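Local atomic coordinates of discoidin-2 (Dictyostelium discoideum, PDB entry 2VM9), a protein that binds galactose and N-acetylgalactosamine as a trimeric lectin and may take part in spore coat formation. Residues 169-174 against 243-248; 182-187 against 232-237. One frame throughout, in Å; residues are numbered along the deposited sequence.

Interaction 1 (169-174 against 243-248); sequences VSIGDR and VYDLTF
The guanidinium of Arg174 lies flat on the Tyr244 ring, planes 5° apart, with CZ 3.7 Å from the ring centroid in a cation-pi stack. CD sits over the same ring, a CH-pi contact that adds the aliphatic bend of the arginine to the cover. The chain is bent at chi2 and chi3, and NE and NH2 both grip Tyr244 O, NH2 at 2.9 Å, from one face of its carbonyl plane. Where the 169-170 strand gives way to a turn, Asp245 fills the hollow: Gly172 N points almost straight at its OD1 (2.9 Å, 177°), meeting it from above the carboxylate plane, while Lys207 holds OD2 in a salt bridge. Ile171 lays CD1 against Val243 CG1 (3.9 Å) and Leu246 CB, on the side where Phe235 of the facing sheet packs. Ser170 OG and Thr247 OG1 share a short hydrogen bond of 2.6 Å, beside the paired backbones of Val169 and Phe248. Tyr244 and Asp245 both face Asp209, a carbohydrate-binding residue, forming a classic beta bulge in an antiparallel sheet of the H-type lectin domain.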
# COMPACT_ATOMS: atom_id res chain seq x y z
N VAL A 169 21.81 14.57 -12.80
CA VAL A 169 22.43 14.57 -14.11
C VAL A 169 23.02 15.97 -14.36
O VAL A 169 22.39 16.96 -14.02
CB VAL A 169 21.41 14.13 -15.22
CG1 VAL A 169 20.13 14.95 -15.17
CG2 VAL A 169 22.04 14.15 -16.61
N SER A 170 24.20 16.01 -14.95
CA SER A 170 24.88 17.28 -15.25
C SER A 170 25.35 17.27 -16.68
O SER A 170 25.42 16.22 -17.33
CB SER A 170 26.12 17.45 -14.35
OG SER A 170 25.80 17.42 -12.96
N ILE A 171 25.70 18.45 -17.20
CA ILE A 171 26.33 18.50 -18.51
C ILE A 171 27.67 17.77 -18.43
O ILE A 171 27.94 16.86 -19.23
CB ILE A 171 26.54 19.95 -18.98
CG1 ILE A 171 25.18 20.67 -19.07
CG2 ILE A 171 27.25 19.96 -20.36
CD1 ILE A 171 25.26 22.16 -19.41
N GLY A 172 28.50 18.17 -17.46
CA GLY A 172 29.71 17.42 -17.15
C GLY A 172 30.87 17.71 -18.06
O GLY A 172 31.95 17.11 -17.91
N ASP A 173 30.67 18.64 -18.99
CA ASP A 173 31.73 19.13 -19.86
C ASP A 173 31.35 20.49 -20.44
O ASP A 173 30.35 21.09 -20.02
CB ASP A 173 32.05 18.11 -20.98
CG ASP A 173 30.95 17.99 -22.03
OD1 ASP A 173 30.00 18.80 -22.06
OD2 ASP A 173 31.06 17.07 -22.88
N ARG A 174 32.15 20.97 -21.40
CA ARG A 174 32.00 22.35 -21.89
C ARG A 174 31.17 22.45 -23.17
O ARG A 174 31.31 23.42 -23.94
CB ARG A 174 33.38 22.98 -22.11
CG ARG A 174 34.32 22.81 -20.94
CD ARG A 174 33.87 23.57 -19.70
NE ARG A 174 32.81 22.92 -18.91
CZ ARG A 174 32.99 21.96 -18.00
NH1 ARG A 174 34.22 21.49 -17.76
NH2 ARG A 174 31.95 21.49 -17.32
N VAL A 243 27.46 28.47 -21.16
CA VAL A 243 27.10 27.70 -19.95
C VAL A 243 28.20 26.67 -19.70
O VAL A 243 28.48 25.84 -20.55
CB VAL A 243 25.74 26.97 -20.13
CG1 VAL A 243 25.47 26.01 -18.94
CG2 VAL A 243 24.60 28.00 -20.32
N TYR A 244 28.85 26.77 -18.52
CA TYR A 244 29.99 25.90 -18.18
C TYR A 244 29.52 24.54 -17.67
O TYR A 244 30.02 23.49 -18.10
CB TYR A 244 30.84 26.62 -17.12
CG TYR A 244 32.16 25.97 -16.82
CD1 TYR A 244 33.32 26.45 -17.43
CD2 TYR A 244 32.25 24.90 -15.94
CE1 TYR A 244 34.54 25.88 -17.15
CE2 TYR A 244 33.47 24.31 -15.66
CZ TYR A 244 34.61 24.83 -16.28
OH TYR A 244 35.85 24.28 -16.04
N ASP A 245 28.54 24.56 -16.76
CA ASP A 245 27.91 23.32 -16.30
C ASP A 245 26.54 23.63 -15.69
O ASP A 245 26.27 24.77 -15.26
CB ASP A 245 28.81 22.62 -15.24
CG ASP A 245 28.46 21.15 -15.04
OD1 ASP A 245 27.78 20.57 -15.91
OD2 ASP A 245 28.87 20.56 -14.01
N LEU A 246 25.67 22.63 -15.69
CA LEU A 246 24.38 22.70 -14.98
C LEU A 246 24.15 21.34 -14.41
O LEU A 246 24.54 20.33 -15.03
CB LEU A 246 23.23 22.99 -15.95
CG LEU A 246 23.17 24.38 -16.58
CD1 LEU A 246 22.19 24.36 -17.76
CD2 LEU A 246 22.79 25.43 -15.53
N THR A 247 23.48 21.29 -13.26
CA THR A 247 23.10 20.00 -12.65
C THR A 247 21.63 20.03 -12.27
O THR A 247 21.17 21.01 -11.70
CB THR A 247 23.94 19.69 -11.37
OG1 THR A 247 25.33 19.67 -11.70
CG2 THR A 247 23.52 18.34 -10.78
N PHE A 248 20.93 18.94 -12.58
CA PHE A 248 19.55 18.75 -12.10
C PHE A 248 19.43 17.51 -11.23
O PHE A 248 20.04 16.47 -11.53
CB PHE A 248 18.58 18.60 -13.28
CG PHE A 248 18.40 19.87 -14.08
CD1 PHE A 248 17.39 20.77 -13.75
CD2 PHE A 248 19.27 20.16 -15.14
CE1 PHE A 248 17.23 21.97 -14.47
CE2 PHE A 248 19.11 21.36 -15.89
CZ PHE A 248 18.11 22.27 -15.55
O HOH W 1 28.77 23.13 -21.03
O HOH W 2 31.97 19.66 -15.05

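Interaction 2 (182-187 against 232-237)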
# COMPACT_ATOMS: atom_id res chain seq x y z
N SER A 182 20.48 29.12 -30.40
CA SER A 182 19.98 27.99 -29.63
C SER A 182 20.99 26.83 -29.71
O SER A 182 21.43 26.41 -30.79
CB SER A 182 18.63 27.57 -30.19
OG SER A 182 18.26 26.33 -29.65
N ARG A 183 21.37 26.33 -28.54
CA ARG A 183 22.39 25.30 -28.42
C ARG A 183 21.93 24.31 -27.36
O ARG A 183 21.49 24.70 -26.29
CB ARG A 183 23.73 25.94 -28.04
CG ARG A 183 24.41 26.62 -29.24
CD ARG A 183 25.49 27.59 -28.82
NE ARG A 183 24.86 28.74 -28.16
CZ ARG A 183 25.17 29.19 -26.94
NH1 ARG A 183 26.16 28.66 -26.22
NH2 ARG A 183 24.49 30.23 -26.45
N THR A 184 21.99 23.02 -27.69
CA THR A 184 21.44 22.02 -26.77
C THR A 184 22.35 20.81 -26.71
O THR A 184 23.08 20.52 -27.67
CB THR A 184 19.95 21.58 -27.11
OG1 THR A 184 19.91 20.86 -28.35
CG2 THR A 184 19.04 22.75 -27.23
N ILE A 185 22.34 20.13 -25.58
CA ILE A 185 23.02 18.84 -25.48
C ILE A 185 22.12 17.91 -24.70
O ILE A 185 21.36 18.35 -23.84
CB ILE A 185 24.41 18.93 -24.87
CG1 ILE A 185 24.41 19.53 -23.46
CG2 ILE A 185 25.34 19.69 -25.78
CD1 ILE A 185 24.16 18.42 -22.36
N VAL A 186 22.21 16.63 -25.01
CA VAL A 186 21.35 15.66 -24.39
C VAL A 186 22.24 14.78 -23.53
O VAL A 186 23.29 14.32 -24.01
CB VAL A 186 20.63 14.78 -25.46
CG1 VAL A 186 20.09 13.50 -24.83
CG2 VAL A 186 19.54 15.56 -26.11
N ARG A 187 21.83 14.55 -22.30
CA ARG A 187 22.44 13.52 -21.47
C ARG A 187 21.42 12.44 -21.27
O ARG A 187 20.33 12.70 -20.76
CB ARG A 187 22.89 14.09 -20.12
CG ARG A 187 24.05 15.05 -20.21
CD ARG A 187 25.30 14.32 -20.70
NE ARG A 187 26.42 15.22 -20.95
CZ ARG A 187 26.75 15.72 -22.14
NH1 ARG A 187 26.04 15.42 -23.23
NH2 ARG A 187 27.81 16.52 -22.26
N ASP A 232 15.89 11.41 -21.53
CA ASP A 232 16.96 12.33 -21.91
C ASP A 232 16.77 13.65 -21.17
O ASP A 232 15.67 14.22 -21.19
CB ASP A 232 16.88 12.64 -23.42
CG ASP A 232 17.31 11.48 -24.29
OD1 ASP A 232 18.18 10.69 -23.88
OD2 ASP A 232 16.81 11.42 -25.42
N LEU A 233 17.83 14.12 -20.53
CA LEU A 233 17.84 15.49 -19.99
C LEU A 233 18.45 16.35 -21.08
O LEU A 233 19.64 16.20 -21.41
CB LEU A 233 18.68 15.56 -18.73
CG LEU A 233 18.43 16.77 -17.79
CD1 LEU A 233 18.26 18.07 -18.55
CD2 LEU A 233 17.24 16.55 -16.89
N THR A 234 17.62 17.20 -21.70
CA THR A 234 18.12 18.09 -22.71
C THR A 234 18.47 19.40 -21.99
O THR A 234 17.59 20.00 -21.37
CB THR A 234 17.07 18.31 -23.80
OG1 THR A 234 16.76 17.04 -24.43
CG2 THR A 234 17.61 19.29 -24.85
N PHE A 235 19.75 19.78 -22.06
CA PHE A 235 20.24 21.02 -21.46
C PHE A 235 20.23 22.03 -22.58
O PHE A 235 20.67 21.73 -23.69
CB PHE A 235 21.65 20.85 -20.93
CG PHE A 235 21.75 19.93 -19.74
CD1 PHE A 235 21.77 20.46 -18.46
CD2 PHE A 235 21.84 18.54 -19.91
CE1 PHE A 235 21.88 19.63 -17.34
CE2 PHE A 235 21.91 17.69 -18.79
CZ PHE A 235 21.94 18.24 -17.50
N ILE A 236 19.74 23.23 -22.29
CA ILE A 236 19.49 24.20 -23.35
C ILE A 236 20.03 25.56 -22.95
O ILE A 236 19.83 26.00 -21.80
CB ILE A 236 17.96 24.31 -23.54
CG1 ILE A 236 17.34 22.94 -23.85
CG2 ILE A 236 17.62 25.39 -24.58
CD1 ILE A 236 15.84 22.91 -23.71
N THR A 237 20.70 26.24 -23.88
CA THR A 237 20.90 27.67 -23.75
C THR A 237 20.64 28.32 -25.11
O THR A 237 20.43 27.64 -26.11
CB THR A 237 22.32 28.01 -23.16
OG1 THR A 237 22.35 29.39 -22.77
CG2 THR A 237 23.45 27.73 -24.18
O HOH W 3 17.45 26.71 -27.39
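Arg183, Ile185 and Arg187 pair with Thr237, Phe235 and Leu233 as the hydrogen-bonded positions of two antiparallel strands, each pair closed by two N-H...O bonds. The six bonds are of similar length, the shortest from Phe235 N to Ile185 O at 2.8 Å, so the strands stay evenly joined along this length. At the non-hydrogen-bonded pairs between them, CA-H groups lean on carbonyls, as Thr184 CA does on Phe235 O at 3.2 Å.

Apolar packing centres on Phe235. Ile185 has CG1 between the backbone N and the carbonyl carbon (chi1 59°), and its CD1 reaches Phe235 CD2 at 3.4 Å. Arg187 brings CG to CE2 of the same ring at 3.7 Å, the two side chains crossing at about a right angle, while Leu233 CD1 lies over the centre of one ring face. This side of the sheet turns inward in the beta-sandwich of the H-type lectin domain, where Phe235 meets Ile171 and Leu246 of the opposing layer. The other side carries Thr184 beside Ile236, pointing the same way with Thr184 CG2 3.8 Å from Ile236 CG1, and Val186, whose CG1 rests 3.5 Å from Asp232 CG.

Polar side chains mix methyl contacts with bonds to neighbouring strands and loops. The Arg183 guanidinium takes Thr237 CG2 over one face, offset toward the rim, 3.5 Å from NH1; its nitrogens are held by the carbonyls of Gly181, Ser178, Gly239 and Asn241. Thr237 OG1 bonds to the carbonyl of Arg218, a carbohydrate-binding residue. Arg187 NE bonds to Ile171 O, while its NH1 turns back to Val186 O at 3.1 Å, from well above the carbonyl plane.

Overall arrangement
The centres of the two contacts lie about 10 Å apart in the lectin-like region, about 40 Å from the centre of the chain. Interaction 1 joins strands 163-170 and 243-254 of one three-stranded antiparallel sheet; interaction 2 joins 183-190 and 230-237 of the other. Along the chain the second contact is enclosed by the first: strands 163-170 and 183-190, and again 230-237 and 243-254, follow each other from one sheet to the other. Between the layers, Phe248 CD2 meets Phe235 CE1 at 3.5 Å, and Arg187 bridges to the turn after strand 163-170 through a salt bridge to Asp173. Among carbohydrate-binding residues, Asp209 is near Tyr244 of interaction 1, Arg218 and Trp238 near Thr237 and Ile236 of interaction 2.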